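PDB 3LJY: putative adhesin from Parabacteroides distasonis, which is of unproven function but is probably a cell-surface lipoprotein with a role in adhesion. Local coordinates for residues Asp9-Ser14 and Val48-His53; Ala20-Ile25 and Thr84-Leu89; Ile25-Val30 and Gly96-Met101; Asp32-Gln37 and Lys79-Thr84. All coordinates share one frame; numbering follows the deposited sequence. Where two conformers were deposited one is given.

Contact 1: residues Asp9-Ser14 and Val48-His53; sequences DGKLTS and VDQNLH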
loop_
_atom_site.group_PDB
_atom_site.type_symbol
_atom_site.label_atom_id
_atom_site.label_comp_id
_atom_site.label_asym_id
_atom_site.label_seq_id
_atom_site.Cartn_x
_atom_site.Cartn_y
_atom_site.Cartn_z
ATOM N N ASP A 9 -26.756 -11.743 8.896
ATOM C CA ASP A 9 -27.563 -11.961 10.110
ATOM C C ASP A 9 -26.944 -11.409 11.415
ATOM O O ASP A 9 -27.504 -11.572 12.485
ATOM C CB ASP A 9 -27.889 -13.452 10.272
ATOM C CG ASP A 9 -26.670 -14.304 10.638
ATOM O OD1 ASP A 9 -25.568 -13.757 10.818
ATOM O OD2 ASP A 9 -26.808 -15.542 10.761
ATOM N N GLY A 10 -25.776 -10.782 11.333
ATOM C CA GLY A 10 -25.151 -10.121 12.491
ATOM C C GLY A 10 -24.245 -10.981 13.370
ATOM O O GLY A 10 -23.574 -10.437 14.257
ATOM N N LYS A 11 -24.241 -12.300 13.138
ATOM C CA LYS A 11 -23.502 -13.252 13.947
ATOM C C LYS A 11 -22.304 -13.749 13.172
ATOM O O LYS A 11 -22.432 -14.558 12.243
ATOM C CB LYS A 11 -24.418 -14.401 14.359
ATOM C CG LYS A 11 -25.570 -13.936 15.288
ATOM C CD LYS A 11 -26.501 -15.061 15.698
ATOM C CE LYS A 11 -27.182 -15.683 14.485
ATOM N NZ LYS A 11 -28.422 -16.436 14.869
ATOM N N LEU A 12 -21.137 -13.247 13.577
ATOM C CA LEU A 12 -19.867 -13.530 12.951
ATOM C C LEU A 12 -19.336 -14.901 13.298
ATOM O O LEU A 12 -19.217 -15.235 14.468
ATOM C CB LEU A 12 -18.846 -12.479 13.379
ATOM C CG LEU A 12 -19.090 -11.090 12.799
ATOM C CD1 LEU A 12 -18.041 -10.100 13.319
ATOM C CD2 LEU A 12 -19.087 -11.141 11.277
ATOM N N THR A 13 -19.022 -15.692 12.271
ATOM C CA THR A 13 -18.372 -16.978 12.445
ATOM C C THR A 13 -17.189 -17.092 11.483
ATOM O O THR A 13 -17.138 -16.403 10.489
ATOM C CB THR A 13 -19.349 -18.143 12.206
ATOM O OG1 THR A 13 -19.832 -18.075 10.855
ATOM C CG2 THR A 13 -20.519 -18.086 13.209
ATOM N N SER A 14 -16.264 -17.988 11.809
ATOM C CA SER A 14 -15.026 -18.205 11.063
ATOM C C SER A 14 -15.075 -19.538 10.319
ATOM O O SER A 14 -15.557 -20.528 10.863
ATOM C CB SER A 14 -13.834 -18.187 12.035
ATOM O OG SER A 14 -12.789 -19.061 11.631
ATOM N N VAL A 48 -17.129 -13.782 8.743
ATOM C CA VAL A 48 -18.173 -12.951 8.176
ATOM C C VAL A 48 -19.492 -13.417 8.782
ATOM O O VAL A 48 -19.522 -14.422 9.493
ATOM C CB VAL A 48 -18.162 -13.026 6.604
ATOM C CG1 VAL A 48 -18.705 -14.355 6.125
ATOM C CG2 VAL A 48 -18.954 -11.859 5.999
ATOM N N ASP A 49 -20.572 -12.684 8.521
ATOM C CA ASP A 49 -21.892 -13.090 8.965
ATOM C C ASP A 49 -22.105 -14.532 8.549
ATOM O O ASP A 49 -21.889 -14.891 7.393
ATOM C CB ASP A 49 -22.981 -12.222 8.335
ATOM C CG ASP A 49 -22.927 -10.788 8.789
ATOM O OD1 ASP A 49 -21.948 -10.114 8.467
ATOM O OD2 ASP A 49 -23.869 -10.323 9.461
ATOM N N GLN A 50 -22.552 -15.333 9.512
ATOM C CA GLN A 50 -22.698 -16.780 9.391
ATOM C C GLN A 50 -23.527 -17.228 8.165
ATOM O O GLN A 50 -23.154 -18.168 7.469
ATOM C CB GLN A 50 -23.320 -17.235 10.733
ATOM C CG GLN A 50 -23.777 -18.641 10.869
ATOM C CD GLN A 50 -24.527 -18.855 12.175
ATOM O OE1 GLN A 50 -25.498 -18.148 12.480
ATOM N NE2 GLN A 50 -24.077 -19.830 12.960
ATOM N N ASN A 51 -24.647 -16.541 7.924
ATOM C CA ASN A 51 -25.493 -16.783 6.741
ATOM C C ASN A 51 -24.865 -16.398 5.377
ATOM O O ASN A 51 -25.400 -16.802 4.340
ATOM C CB ASN A 51 -26.861 -16.079 6.884
ATOM C CG ASN A 51 -26.750 -14.541 6.970
ATOM O OD1 ASN A 51 -25.955 -14.014 7.739
ATOM N ND2 ASN A 51 -27.564 -13.828 6.196
ATOM N N LEU A 52 -23.762 -15.634 5.359
ATOM C CA LEU A 52 -23.160 -15.228 4.101
ATOM C C LEU A 52 -22.014 -16.121 3.614
ATOM O O LEU A 52 -21.561 -15.943 2.485
ATOM C CB LEU A 52 -22.659 -13.787 4.175
ATOM C CG LEU A 52 -23.673 -12.703 4.488
ATOM C CD1 LEU A 52 -22.907 -11.416 4.513
ATOM C CD2 LEU A 52 -24.852 -12.692 3.481
ATOM N N HIS A 53 -21.536 -17.047 4.440
ATOM C CA HIS A 53 -20.426 -17.950 4.063
ATOM C C HIS A 53 -20.614 -18.706 2.740
ATOM O O HIS A 53 -19.661 -18.824 1.968
ATOM C CB HIS A 53 -20.129 -18.991 5.172
ATOM C CG HIS A 53 -19.284 -18.467 6.289
ATOM N ND1 HIS A 53 -17.942 -18.185 6.141
ATOM C CD2 HIS A 53 -19.588 -18.181 7.580
ATOM C CE1 HIS A 53 -17.458 -17.743 7.290
ATOM N NE2 HIS A 53 -18.437 -17.723 8.178
#
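T13 and V48 form a two-way hydrogen-bonded pair in an antiparallel ladder, next to the non-hydrogen-bonded pair L12-D49, at the edge of the beta structure near the N-terminal end of this solenoid-like putative adhesin. T13 N gives V48 O a nearly straight bond of 3.1 Å (169°), and V48 N returns one to T13 O. The same T13 O takes a second donor, H53 NE2, at 3.0 Å; that donor stands well above the carbonyl plane, while the oxygen lies in the plane of the imidazole. With OG1 tucked between the backbone N and the carbonyl carbon (chi1 61°), T13 adds a weak bond from the same NE2. V48 CG1 covers one face of the H53 ring, 3.8 Å above its centre.

On the N-terminal side of L12 the regular strand pairing gives way to a turn, D49-L52, which meets the loop at D9-K11. K11 O accepts from Q50 N at 2.8 Å. G10 N reaches D49 OD2 on the anti side of the carboxylate, an oxygen also bonded to T78 OG1. N51 ND2 turns to K7 O, and its OD1 takes D9 N at 2.7 Å. D9 folds back on its own loop in an Asx turn, where K11 N meets D9 OD1 at 3.0 Å from above the carboxylate plane.

Contact 2: residues Ala20-Ile25 and Thr84-Leu89; sequences ADYNEI and TNSKWL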
loop_
_atom_site.group_PDB
_atom_site.type_symbol
_atom_site.label_atom_id
_atom_site.label_comp_id
_atom_site.label_asym_id
_atom_site.label_seq_id
_atom_site.Cartn_x
_atom_site.Cartn_y
_atom_site.Cartn_z
ATOM N N ALA A 20 -4.104 -23.074 -3.108
ATOM C CA ALA A 20 -2.813 -23.187 -3.810
ATOM C C ALA A 20 -2.003 -21.985 -3.379
ATOM O O ALA A 20 -2.553 -21.006 -2.913
ATOM C CB ALA A 20 -2.978 -23.224 -5.328
ATOM N N ASP A 21 -0.695 -22.062 -3.517
ATOM C CA ASP A 21 0.158 -20.923 -3.208
ATOM C C ASP A 21 -0.046 -19.793 -4.240
ATOM O O ASP A 21 -0.338 -20.043 -5.412
ATOM C CB ASP A 21 1.635 -21.348 -3.125
ATOM C CG ASP A 21 2.495 -20.308 -2.427
ATOM O OD1 ASP A 21 2.260 -20.062 -1.219
ATOM O OD2 ASP A 21 3.401 -19.740 -3.087
ATOM N N TYR A 22 0.095 -18.551 -3.782
ATOM C CA TYR A 22 -0.175 -17.388 -4.595
ATOM C C TYR A 22 0.889 -16.334 -4.276
ATOM O O TYR A 22 1.454 -16.343 -3.192
ATOM C CB TYR A 22 -1.597 -16.882 -4.305
ATOM C CG TYR A 22 -1.798 -16.459 -2.867
ATOM C CD1 TYR A 22 -1.414 -15.186 -2.424
ATOM C CD2 TYR A 22 -2.348 -17.334 -1.938
ATOM C CE1 TYR A 22 -1.581 -14.822 -1.102
ATOM C CE2 TYR A 22 -2.511 -16.969 -0.622
ATOM C CZ TYR A 22 -2.126 -15.729 -0.214
ATOM O OH TYR A 22 -2.293 -15.392 1.072
ATOM N N ASN A 23 1.194 -15.467 -5.239
ATOM C CA ASN A 23 2.166 -14.370 -5.051
ATOM C C ASN A 23 1.551 -13.010 -5.347
ATOM O O ASN A 23 2.228 -11.985 -5.364
ATOM C CB ASN A 23 3.402 -14.576 -5.941
ATOM C CG ASN A 23 3.104 -14.381 -7.421
ATOM O OD1 ASN A 23 1.959 -14.513 -7.884
ATOM N ND2 ASN A 23 4.147 -14.067 -8.177
ATOM N N GLU A 24 0.253 -13.012 -5.569
ATOM C CA GLU A 24 -0.441 -11.811 -5.911
ATOM C C GLU A 24 -1.830 -11.849 -5.284
ATOM O O GLU A 24 -2.452 -12.906 -5.133
ATOM C CB GLU A 24 -0.430 -11.634 -7.443
ATOM C CG GLU A 24 -1.294 -10.501 -7.928
ATOM C CD GLU A 24 -0.955 -9.990 -9.323
ATOM O OE1 GLU A 24 -0.150 -10.642 -10.065
ATOM O OE2 GLU A 24 -1.529 -8.902 -9.645
ATOM N N ILE A 25 -2.280 -10.679 -4.846
ATOM C CA ILE A 25 -3.596 -10.515 -4.200
ATOM C C ILE A 25 -4.416 -9.400 -4.842
ATOM O O ILE A 25 -3.884 -8.366 -5.175
ATOM C CB ILE A 25 -3.423 -10.261 -2.709
ATOM C CG1 ILE A 25 -2.714 -11.469 -2.081
ATOM C CG2 ILE A 25 -4.742 -10.001 -2.075
ATOM C CD1 ILE A 25 -2.974 -11.671 -0.598
ATOM N N THR A 84 -4.775 -14.860 5.716
ATOM C CA THR A 84 -4.172 -15.746 4.720
ATOM C C THR A 84 -2.656 -15.569 4.668
ATOM O O THR A 84 -2.132 -14.605 5.188
ATOM C CB THR A 84 -4.799 -15.546 3.307
ATOM O OG1 THR A 84 -4.208 -16.451 2.360
ATOM C CG2 THR A 84 -4.645 -14.106 2.812
ATOM N N ASN A 85 -1.969 -16.538 4.074
ATOM C CA ASN A 85 -0.512 -16.528 3.961
ATOM C C ASN A 85 0.003 -17.149 2.662
ATOM O O ASN A 85 -0.686 -17.958 2.039
ATOM C CB ASN A 85 0.116 -17.262 5.163
ATOM C CG ASN A 85 -0.115 -18.770 5.121
ATOM O OD1 ASN A 85 -1.250 -19.251 5.247
ATOM N ND2 ASN A 85 0.970 -19.524 4.970
ATOM N N SER A 86 1.219 -16.766 2.274
ATOM C CA SER A 86 1.892 -17.361 1.112
ATOM C C SER A 86 3.395 -17.140 1.212
ATOM O O SER A 86 3.855 -16.421 2.099
ATOM C CB SER A 86 1.366 -16.809 -0.210
ATOM O OG SER A 86 1.841 -15.497 -0.440
ATOM N N LYS A 87 4.162 -17.773 0.321
ATOM C CA LYS A 87 5.614 -17.722 0.425
ATOM C C LYS A 87 6.128 -16.375 -0.015
ATOM O O LYS A 87 7.156 -15.912 0.467
ATOM C CB LYS A 87 6.273 -18.807 -0.417
ATOM C CG LYS A 87 5.709 -20.227 -0.258
ATOM C CD LYS A 87 6.593 -21.249 -0.955
ATOM C CE LYS A 87 5.870 -22.568 -1.297
ATOM N NZ LYS A 87 5.698 -22.769 -2.788
ATOM N N TRP A 88 5.399 -15.731 -0.933
ATOM C CA TRP A 88 5.836 -14.490 -1.548
ATOM C C TRP A 88 4.682 -13.535 -1.804
ATOM O O TRP A 88 3.584 -13.980 -2.057
ATOM C CB TRP A 88 6.518 -14.796 -2.899
ATOM C CG TRP A 88 7.635 -15.829 -2.861
ATOM C CD1 TRP A 88 7.565 -17.111 -3.307
ATOM C CD2 TRP A 88 8.962 -15.649 -2.366
ATOM N NE1 TRP A 88 8.756 -17.742 -3.114
ATOM C CE2 TRP A 88 9.637 -16.869 -2.536
ATOM C CE3 TRP A 88 9.649 -14.570 -1.791
ATOM C CZ2 TRP A 88 10.977 -17.049 -2.163
ATOM C CZ3 TRP A 88 10.986 -14.747 -1.414
ATOM C CH2 TRP A 88 11.635 -15.981 -1.605
ATOM N N LEU A 89 4.942 -12.224 -1.780
ATOM C CA LEU A 89 3.986 -11.217 -2.250
ATOM C C LEU A 89 4.664 -10.271 -3.238
ATOM O O LEU A 89 5.291 -9.279 -2.863
ATOM C CB LEU A 89 3.392 -10.429 -1.086
ATOM C CG LEU A 89 2.232 -9.441 -1.406
ATOM C CD1 LEU A 89 0.928 -10.161 -1.836
ATOM C CD2 LEU A 89 2.015 -8.550 -0.188
HETATM O O HOH W 1 4.175 -17.249 -3.261
#
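Y22 and T84 meet tip to tip, Y22 OH donating to T84 OG1 at 2.5 Å, inside the solenoid-like beta fold where the chain leading into strand 24-27 passes the end of strand 80-86. T84 OG1, set anti to its backbone N (chi1 -179°), approaches near the plane of the phenol at its edge and also bonds T43 O. Over one face of the same ring sits S86: its CB stands 3.6 Å from the centroid, 12° off the normal, a CH-pi contact. The tyrosine is thus gripped at its hydroxyl and covered by a methylene, with Y35 and L65 touching it from other strands. S86 OG lies 2.9 Å from Y22 O.

In the interior, I25 CG1 and L89 CD1 touch at 3.9 Å, the two side chains crossing at about a right angle. At the exposed side of the contact, the D21 carboxylate passes obliquely over K87: OD1 takes a weak bond from K87 N, and OD2 makes a long salt bridge to NZ. N23 CA points its hydrogen at W88 O. One water ties the two segments together, donating to D21 OD2 at 2.6 Å and to Y22 O at 2.9 Å while weakly accepting from W88 N.

Contact 3: residues Ile25-Val30 and Gly96-Met101; sequences IKVDGV and GNANFM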
loop_
_atom_site.group_PDB
_atom_site.type_symbol
_atom_site.label_atom_id
_atom_site.label_comp_id
_atom_site.label_asym_id
_atom_site.label_seq_id
_atom_site.Cartn_x
_atom_site.Cartn_y
_atom_site.Cartn_z
ATOM N N ILE A 25 -2.280 -10.679 -4.846
ATOM C CA ILE A 25 -3.596 -10.515 -4.200
ATOM C C ILE A 25 -4.416 -9.400 -4.842
ATOM O O ILE A 25 -3.884 -8.366 -5.175
ATOM C CB ILE A 25 -3.423 -10.261 -2.709
ATOM C CG1 ILE A 25 -2.714 -11.469 -2.081
ATOM C CG2 ILE A 25 -4.742 -10.001 -2.075
ATOM C CD1 ILE A 25 -2.974 -11.671 -0.598
ATOM N N LYS A 26 -5.701 -9.647 -5.062
ATOM C CA LYS A 26 -6.643 -8.595 -5.495
ATOM C C LYS A 26 -7.760 -8.503 -4.487
ATOM O O LYS A 26 -8.438 -9.484 -4.249
ATOM C CB LYS A 26 -7.176 -8.879 -6.896
ATOM C CG LYS A 26 -6.139 -8.470 -7.954
ATOM C CD LYS A 26 -6.334 -9.127 -9.326
ATOM C CE LYS A 26 -5.152 -8.792 -10.263
ATOM N NZ LYS A 26 -5.016 -9.755 -11.413
ATOM N N VAL A 27 -7.894 -7.348 -3.838
ATOM C CA VAL A 27 -8.960 -7.130 -2.853
ATOM C C VAL A 27 -9.784 -5.868 -3.136
ATOM O O VAL A 27 -9.265 -4.774 -3.427
ATOM C CB VAL A 27 -8.442 -7.133 -1.394
ATOM C CG1 VAL A 27 -7.538 -5.991 -1.090
ATOM C CG2 VAL A 27 -9.625 -7.124 -0.459
ATOM N N ASP A 28 -11.088 -6.055 -3.053
ATOM C CA ASP A 28 -12.078 -5.037 -3.350
ATOM C C ASP A 28 -13.128 -5.115 -2.244
ATOM O O ASP A 28 -13.239 -6.115 -1.585
ATOM C CB ASP A 28 -12.725 -5.415 -4.677
ATOM C CG ASP A 28 -13.127 -4.236 -5.498
ATOM O OD1 ASP A 28 -13.216 -3.117 -4.954
ATOM O OD2 ASP A 28 -13.371 -4.445 -6.713
ATOM N N GLY A 29 -13.897 -4.079 -2.016
ATOM C CA GLY A 29 -14.948 -4.116 -1.012
ATOM C C GLY A 29 -14.459 -3.762 0.361
ATOM O O GLY A 29 -13.253 -3.623 0.558
ATOM N N VAL A 30 -15.388 -3.685 1.318
ATOM C CA VAL A 30 -15.087 -3.318 2.717
ATOM C C VAL A 30 -14.658 -4.568 3.511
ATOM O O VAL A 30 -15.450 -5.167 4.231
ATOM C CB VAL A 30 -16.304 -2.593 3.436
ATOM C CG1 VAL A 30 -15.816 -1.794 4.631
ATOM C CG2 VAL A 30 -17.062 -1.665 2.471
ATOM N N GLY A 96 -11.925 -0.471 -3.426
ATOM C CA GLY A 96 -13.137 -0.473 -2.613
ATOM C C GLY A 96 -12.772 0.263 -1.355
ATOM O O GLY A 96 -12.051 1.252 -1.381
ATOM N N ASN A 97 -13.244 -0.207 -0.237
ATOM C CA ASN A 97 -12.822 0.405 0.999
ATOM C C ASN A 97 -11.994 -0.575 1.781
ATOM O O ASN A 97 -12.158 -0.693 2.994
ATOM C CB ASN A 97 -14.073 0.881 1.759
ATOM C CG ASN A 97 -13.972 2.323 2.149
ATOM O OD1 ASN A 97 -13.006 2.739 2.807
ATOM N ND2 ASN A 97 -14.933 3.112 1.712
ATOM N N ALA A 98 -11.145 -1.327 1.076
ATOM C CA ALA A 98 -10.446 -2.453 1.689
ATOM C C ALA A 98 -9.376 -1.914 2.621
ATOM O O ALA A 98 -8.873 -0.820 2.408
ATOM C CB ALA A 98 -9.848 -3.358 0.647
ATOM N N ASN A 99 -9.084 -2.684 3.675
ATOM C CA ASN A 99 -7.996 -2.399 4.609
ATOM C C ASN A 99 -7.023 -3.571 4.512
ATOM O O ASN A 99 -7.294 -4.678 5.047
ATOM C CB ASN A 99 -8.550 -2.221 6.020
ATOM C CG ASN A 99 -7.504 -1.822 7.021
ATOM O OD1 ASN A 99 -6.394 -1.440 6.680
ATOM N ND2 ASN A 99 -7.859 -1.907 8.285
ATOM N N PHE A 100 -5.932 -3.346 3.776
ATOM C CA PHE A 100 -4.977 -4.391 3.484
ATOM C C PHE A 100 -3.797 -4.309 4.461
ATOM O O PHE A 100 -3.120 -3.312 4.531
ATOM C CB PHE A 100 -4.514 -4.292 2.030
ATOM C CG PHE A 100 -3.528 -5.372 1.632
ATOM C CD1 PHE A 100 -3.935 -6.683 1.485
ATOM C CD2 PHE A 100 -2.212 -5.076 1.414
ATOM C CE1 PHE A 100 -3.042 -7.681 1.133
ATOM C CE2 PHE A 100 -1.309 -6.069 1.059
ATOM C CZ PHE A 100 -1.725 -7.376 0.926
HETATM N N MSE A 101 -3.597 -5.348 5.263
HETATM C CA MSE A 101 -2.571 -5.331 6.319
HETATM C C MSE A 101 -1.629 -6.476 6.139
HETATM O O MSE A 101 -2.076 -7.596 6.065
HETATM C CB MSE A 101 -3.231 -5.416 7.694
HETATM C CG MSE A 101 -4.059 -4.194 7.969
HETATM SE SE MSE A 101 -5.358 -4.293 9.359
HETATM C CE MSE A 101 -6.643 -5.437 8.489
#
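The methyl of A98 is the bump at the middle of this contact. It fits against the fork of V27, with A98 CB 3.9 Å from V27 CG1 and equally far from CG2. A98 CB also rests 3.4 Å from the carbonyl oxygen G29 O. V27 presents both branches because CG1 lies between its backbone N and carbonyl carbon (chi1 66°) and CG2 lies anti to the N. Next along, the F100 ring reaches inward from the other strand, its CG anti to the backbone N (chi1 -179°). I25 CG2 meets F100 CE1 at 4.3 Å and V27 CG1 comes up to CD1, both obliquely, so the ring rests against a ridge made by I25 and V27. A92, V94 and F33 continue this apolar packing.

Toward the turns the fit is made by backbone. G29 and G96 pass with their CA atoms 4.4 Å apart, and D28 OD1 lies 3.5 Å from G96 CA. D28 OD1 makes a weak bond to its own neighbour G29 N. At the outer rim V30 and N97 lie side by side, V30 CG2 4.0 Å from N97 CB. No hydrogen bond joins the segments. I25, V27, A98 and F100 meet across the apolar interior between two faces, the packing of a parallel beta-solenoid, consistent with this family's pectate-lyase-like clan.

Contact 4: residues Asp32-Gln37 and Lys79-Thr84; sequences DFNYEQ and KFIVKT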
loop_
_atom_site.group_PDB
_atom_site.type_symbol
_atom_site.label_atom_id
_atom_site.label_comp_id
_atom_site.label_asym_id
_atom_site.label_seq_id
_atom_site.Cartn_x
_atom_site.Cartn_y
_atom_site.Cartn_z
ATOM N N ASP A 32 -11.465 -6.402 5.875
ATOM C CA ASP A 32 -10.191 -6.346 6.631
ATOM C C ASP A 32 -9.327 -7.560 6.245
ATOM O O ASP A 32 -9.623 -8.667 6.620
ATOM C CB ASP A 32 -10.419 -6.312 8.149
ATOM C CG ASP A 32 -10.971 -4.968 8.671
ATOM O OD1 ASP A 32 -10.899 -3.893 8.015
ATOM O OD2 ASP A 32 -11.489 -4.984 9.804
ATOM N N PHE A 33 -8.263 -7.330 5.492
ATOM C CA PHE A 33 -7.516 -8.404 4.788
ATOM C C PHE A 33 -6.109 -8.521 5.357
ATOM O O PHE A 33 -5.256 -7.666 5.150
ATOM C CB PHE A 33 -7.475 -8.084 3.290
ATOM C CG PHE A 33 -7.037 -9.221 2.406
ATOM C CD1 PHE A 33 -5.743 -9.695 2.437
ATOM C CD2 PHE A 33 -7.903 -9.736 1.458
ATOM C CE1 PHE A 33 -5.355 -10.715 1.613
ATOM C CE2 PHE A 33 -7.513 -10.736 0.620
ATOM C CZ PHE A 33 -6.241 -11.233 0.698
ATOM N N ASN A 34 -5.901 -9.583 6.122
ATOM C CA ASN A 34 -4.667 -9.792 6.854
ATOM C C ASN A 34 -3.771 -10.799 6.127
ATOM O O ASN A 34 -4.193 -11.910 5.820
ATOM C CB ASN A 34 -5.019 -10.247 8.293
ATOM C CG ASN A 34 -5.608 -9.112 9.129
ATOM O OD1 ASN A 34 -4.885 -8.213 9.511
ATOM N ND2 ASN A 34 -6.917 -9.148 9.404
ATOM N N TYR A 35 -2.543 -10.395 5.842
ATOM C CA TYR A 35 -1.619 -11.234 5.085
ATOM C C TYR A 35 -0.310 -11.450 5.894
ATOM O O TYR A 35 0.183 -10.552 6.573
ATOM C CB TYR A 35 -1.352 -10.650 3.675
ATOM C CG TYR A 35 -0.205 -11.355 2.965
ATOM C CD1 TYR A 35 -0.415 -12.513 2.233
ATOM C CD2 TYR A 35 1.105 -10.887 3.086
ATOM C CE1 TYR A 35 0.624 -13.169 1.642
ATOM C CE2 TYR A 35 2.157 -11.554 2.506
ATOM C CZ TYR A 35 1.910 -12.693 1.786
ATOM O OH TYR A 35 2.977 -13.343 1.225
ATOM N N GLU A 36 0.229 -12.657 5.823
ATOM C CA GLU A 36 1.567 -12.920 6.325
ATOM C C GLU A 36 2.382 -13.734 5.343
ATOM O O GLU A 36 1.869 -14.614 4.674
ATOM C CB GLU A 36 1.523 -13.641 7.653
ATOM C CG GLU A 36 1.088 -12.708 8.770
ATOM C CD GLU A 36 0.949 -13.386 10.121
ATOM O OE1 GLU A 36 1.627 -14.403 10.369
ATOM O OE2 GLU A 36 0.152 -12.862 10.930
ATOM N N GLN A 37 3.678 -13.450 5.293
ATOM C CA GLN A 37 4.587 -14.234 4.478
ATOM C C GLN A 37 5.101 -15.399 5.298
ATOM O O GLN A 37 5.727 -15.215 6.343
ATOM C CB GLN A 37 5.724 -13.357 3.928
ATOM C CG GLN A 37 6.678 -14.110 3.023
ATOM C CD GLN A 37 7.837 -13.282 2.544
ATOM O OE1 GLN A 37 8.241 -12.319 3.200
ATOM N NE2 GLN A 37 8.390 -13.655 1.381
ATOM N N LYS A 79 -19.165 -7.544 9.281
ATOM C CA LYS A 79 -17.726 -7.466 9.103
ATOM C C LYS A 79 -17.337 -8.582 8.156
ATOM O O LYS A 79 -18.074 -9.541 8.014
ATOM C CB LYS A 79 -17.001 -7.591 10.443
ATOM C CG LYS A 79 -15.685 -6.823 10.512
ATOM C CD LYS A 79 -15.850 -5.422 11.047
ATOM C CE LYS A 79 -14.579 -4.617 10.882
ATOM N NZ LYS A 79 -14.779 -3.231 11.464
ATOM N N PHE A 80 -16.218 -8.406 7.469
ATOM C CA PHE A 80 -15.652 -9.394 6.548
ATOM C C PHE A 80 -14.153 -9.368 6.790
ATOM O O PHE A 80 -13.476 -8.446 6.337
ATOM C CB PHE A 80 -15.966 -8.996 5.101
ATOM C CG PHE A 80 -15.748 -10.086 4.067
ATOM C CD1 PHE A 80 -14.665 -10.946 4.115
ATOM C CD2 PHE A 80 -16.614 -10.202 2.997
ATOM C CE1 PHE A 80 -14.465 -11.916 3.124
ATOM C CE2 PHE A 80 -16.421 -11.167 2.012
ATOM C CZ PHE A 80 -15.344 -12.015 2.076
ATOM N N ILE A 81 -13.633 -10.372 7.500
ATOM C CA ILE A 81 -12.205 -10.421 7.889
ATOM C C ILE A 81 -11.553 -11.592 7.202
ATOM O O ILE A 81 -12.016 -12.689 7.346
ATOM C CB ILE A 81 -12.003 -10.578 9.432
ATOM C CG1 ILE A 81 -12.760 -9.494 10.215
ATOM C CG2 ILE A 81 -10.533 -10.513 9.792
ATOM C CD1 ILE A 81 -12.762 -9.725 11.730
ATOM N N VAL A 82 -10.487 -11.342 6.442
ATOM C CA VAL A 82 -9.664 -12.393 5.829
ATOM C C VAL A 82 -8.311 -12.511 6.557
ATOM O O VAL A 82 -7.740 -11.502 6.978
ATOM C CB VAL A 82 -9.397 -12.111 4.320
ATOM C CG1 VAL A 82 -8.447 -13.134 3.775
ATOM C CG2 VAL A 82 -10.686 -12.114 3.545
ATOM N N LYS A 83 -7.838 -13.752 6.701
ATOM C CA LYS A 83 -6.508 -14.066 7.236
ATOM C C LYS A 83 -5.887 -15.174 6.378
ATOM O O LYS A 83 -6.423 -16.285 6.317
ATOM C CB LYS A 83 -6.620 -14.532 8.679
ATOM C CG LYS A 83 -5.304 -14.661 9.390
ATOM C CD LYS A 83 -5.484 -15.472 10.630
ATOM C CE LYS A 83 -4.266 -15.464 11.498
ATOM N NZ LYS A 83 -3.215 -16.030 10.727
ATOM N N THR A 84 -4.775 -14.860 5.716
ATOM C CA THR A 84 -4.172 -15.746 4.720
ATOM C C THR A 84 -2.656 -15.569 4.668
ATOM O O THR A 84 -2.132 -14.605 5.188
ATOM C CB THR A 84 -4.799 -15.546 3.307
ATOM O OG1 THR A 84 -4.208 -16.451 2.360
ATOM C CG2 THR A 84 -4.645 -14.106 2.812
#
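D32 opens the ladder by donating its N to F80 O at 2.9 Å, and its O accepts from V82 N at 2.8 Å. Its carboxylate lies against the lysine arm, OD2 3.3 Å from K79 CE, while K79 NZ stays beyond salt-bridge range. F33 comes next, on the face shared with V82 and T84. With CG anti to the backbone N (chi1 -166°), its ring runs beside V82, and V82 CG1 sits over one face in a CH-pi contact, 4.1 Å from the centroid. T84 CG2 approaches the far end of that ring, 3.7 Å from F33 CE1. N34 turns to the face shared with D32 and I81: its N bonds V82 O at 2.8 Å, and ND2 adds a weak bond to the same oxygen as it lies alongside I81 CG2. N34 OD1 is taken by N103 ND2. N34 O then receives T84 N at 3.0 Å. Y35 points inward again toward Y22 and L89, its hydroxyl bonded to S86 OG. E36 N closes the series on T84 O at 3.1 Å.

The two strands run parallel, 8° apart, with D32 opposite I81 and F33 opposite V82. Strand 32-37 lies between 80-86 and 99-102, and the side chains F33, V82 and T84 pack inward against strand 64-69.

Contacts 2, 3 and 4 form one continuous core, with centres about 9 to 15 Å apart: T84 belongs to both 2 and 4, I25 to both 2 and 3, and F33 of contact 4 packs on I25. Contact 1 lies farther toward the N-terminal end, about 16 Å from contact 4 between centres, touching it where V48 meets K79 and F80. Strand 80-86 links them, with 43-49 on one side and 32-37 on the other; 32-37 in turn pairs with 99-102. Along the chain, contact 4 falls within the spans of contacts 2 and 3, while the others interleave. Distant segments thus join the antiparallel N-terminal part to the parallel coils stacked beyond it.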